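Local coordinates for protein maleylacetate reductase (Agrobacterium tumefaciens, PDB 3HL0) that probably reduces maleylacetate to 3-oxoadipate with NADH, as a step in the breakdown of gamma-resorcylate, at residues A[200-205]-A[279-284]. Residues are numbered along the deposited sequence; the frame is centred on the assembly and turned at random. Where two conformers were deposited one is given.
Sequences AMIEAL and APLAAL
Ile202 reaches across to Leu284 and Leu281 and joins two helices of the all-helical C-terminal part of this iron-containing alcohol dehydrogenase fold, the long helix 188-210 and the short helix 279-285. The meeting is small, with 111 Å² buried over both sides, and is made by aliphatic side chains. The backbones stay well apart, their closest CA atoms being those of Ile202 and Leu284 at 7.7 Å, and the gap is spanned mainly by the long branch of the isoleucine. With CG1 anti to its own carbonyl carbon (chi1 -71°) and CD1 extended beyond it (chi2 168°), that branch runs straight out from helix 188-210 and puts its terminal methyl 3.7 Å from CB of Leu284. The two side chains meet at a slant, the tip of Ile202 on the root of Leu284. The leucine CG is likewise anti to the carbonyl carbon, which carries CG and its two methyls toward Leu198 and Arg199, about one turn before Ile202 on helix 188-210. Leu281, a turn before Leu284, is buried and takes a lesser share: its CB does not point at the other helix, but its CD1 bends inward and comes within 4.5 Å of Ile202 CD1. Met174 of helix 163-180 and Phe296 of helix 289-300 also touch Ile202, while Leu281 rests on Ala178 and Leu293 of the same two helices, so the contact belongs to a larger apolar layer, away from the NAD site. The shorter branch of Ile202 ends beside the backbone, CG2 lying 4.0 Å from the carbonyl O of Leu284 as a van der Waals neighbour.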
loop_
_atom_site.group_PDB
_atom_site.type_symbol
_atom_site.label_atom_id
_atom_site.label_comp_id
_atom_site.label_asym_id
_atom_site.label_seq_id
_atom_site.Cartn_x
_atom_site.Cartn_y
_atom_site.Cartn_z
ATOM N N ALA A 200 9.113 3.561 -24.938
ATOM C CA ALA A 200 7.686 3.652 -24.677
ATOM C C ALA A 200 7.432 4.265 -23.292
ATOM O O ALA A 200 6.596 5.172 -23.185
ATOM C CB ALA A 200 7.018 2.298 -24.818
HETATM N N MSE A 201 8.167 3.816 -22.279
HETATM C CA MSE A 201 7.902 4.318 -20.923
HETATM C C MSE A 201 8.333 5.794 -20.818
HETATM O O MSE A 201 7.649 6.585 -20.170
HETATM C CB MSE A 201 8.602 3.473 -19.866
HETATM C CG MSE A 201 8.396 1.952 -19.974
HETATM SE SE MSE A 201 6.523 1.386 -19.923
HETATM C CE MSE A 201 5.972 2.760 -18.636
ATOM N N ILE A 202 9.454 6.155 -21.457
ATOM C CA ILE A 202 9.991 7.544 -21.373
ATOM C C ILE A 202 9.023 8.499 -22.076
ATOM O O ILE A 202 8.779 9.611 -21.584
ATOM C CB ILE A 202 11.436 7.605 -21.891
ATOM C CG1 ILE A 202 12.335 6.917 -20.873
ATOM C CG2 ILE A 202 11.940 9.021 -22.092
ATOM C CD1 ILE A 202 13.784 6.643 -21.436
ATOM N N GLU A 203 8.428 8.046 -23.164
ATOM C CA GLU A 203 7.420 8.829 -23.853
ATOM C C GLU A 203 6.123 8.972 -23.059
ATOM O O GLU A 203 5.572 10.103 -22.943
ATOM C CB GLU A 203 7.131 8.203 -25.224
ATOM C CG GLU A 203 6.131 9.014 -26.019
ATOM C CD GLU A 203 5.987 8.501 -27.435
ATOM O OE1 GLU A 203 5.007 7.785 -27.702
ATOM O OE2 GLU A 203 6.868 8.813 -28.276
ATOM N N ALA A 204 5.628 7.850 -22.538
ATOM C CA ALA A 204 4.281 7.748 -21.985
ATOM C C ALA A 204 4.167 8.275 -20.570
ATOM O O ALA A 204 3.166 8.919 -20.261
ATOM C CB ALA A 204 3.738 6.319 -22.034
ATOM N N LEU A 205 5.123 7.965 -19.685
ATOM C CA LEU A 205 4.896 8.291 -18.260
ATOM C C LEU A 205 4.689 9.795 -17.983
ATOM O O LEU A 205 3.806 10.087 -17.200
ATOM C CB LEU A 205 6.033 7.720 -17.382
ATOM C CG LEU A 205 5.993 6.182 -17.356
ATOM C CD1 LEU A 205 7.291 5.634 -16.701
ATOM C CD2 LEU A 205 4.748 5.604 -16.628
ATOM N N ALA A 279 24.557 2.692 -23.658
ATOM C CA ALA A 279 24.441 3.859 -24.531
ATOM C C ALA A 279 23.029 4.113 -25.105
ATOM O O ALA A 279 22.613 5.268 -25.159
ATOM C CB ALA A 279 25.513 3.824 -25.657
ATOM N N PRO A 280 22.275 3.056 -25.479
ATOM C CA PRO A 280 20.926 3.327 -25.995
ATOM C C PRO A 280 20.022 3.956 -24.956
ATOM O O PRO A 280 19.138 4.774 -25.277
ATOM C CB PRO A 280 20.386 1.933 -26.408
ATOM C CG PRO A 280 21.603 1.088 -26.567
ATOM C CD PRO A 280 22.656 1.630 -25.618
ATOM N N LEU A 281 20.265 3.604 -23.698
ATOM C CA LEU A 281 19.509 4.210 -22.615
ATOM C C LEU A 281 19.954 5.652 -22.377
ATOM O O LEU A 281 19.110 6.533 -22.224
ATOM C CB LEU A 281 19.642 3.407 -21.326
ATOM C CG LEU A 281 18.956 4.036 -20.086
ATOM C CD1 LEU A 281 17.477 4.396 -20.255
ATOM C CD2 LEU A 281 19.077 3.011 -18.945
ATOM N N ALA A 282 21.266 5.871 -22.360
ATOM C CA ALA A 282 21.800 7.223 -22.241
ATOM C C ALA A 282 21.192 8.142 -23.340
ATOM O O ALA A 282 20.830 9.270 -23.046
ATOM C CB ALA A 282 23.328 7.184 -22.344
ATOM N N ALA A 283 21.094 7.640 -24.569
ATOM C CA ALA A 283 20.532 8.421 -25.683
ATOM C C ALA A 283 19.093 8.775 -25.416
ATOM O O ALA A 283 18.658 9.902 -25.668
ATOM C CB ALA A 283 20.688 7.653 -27.016
ATOM N N LEU A 284 18.337 7.833 -24.839
ATOM C CA LEU A 284 16.925 8.092 -24.587
ATOM C C LEU A 284 16.665 9.064 -23.446
ATOM O O LEU A 284 15.624 9.726 -23.417
ATOM C CB LEU A 284 16.183 6.771 -24.306
ATOM C CG LEU A 284 16.027 5.798 -25.458
ATOM C CD1 LEU A 284 15.498 4.476 -24.953
ATOM C CD2 LEU A 284 15.077 6.435 -26.500
#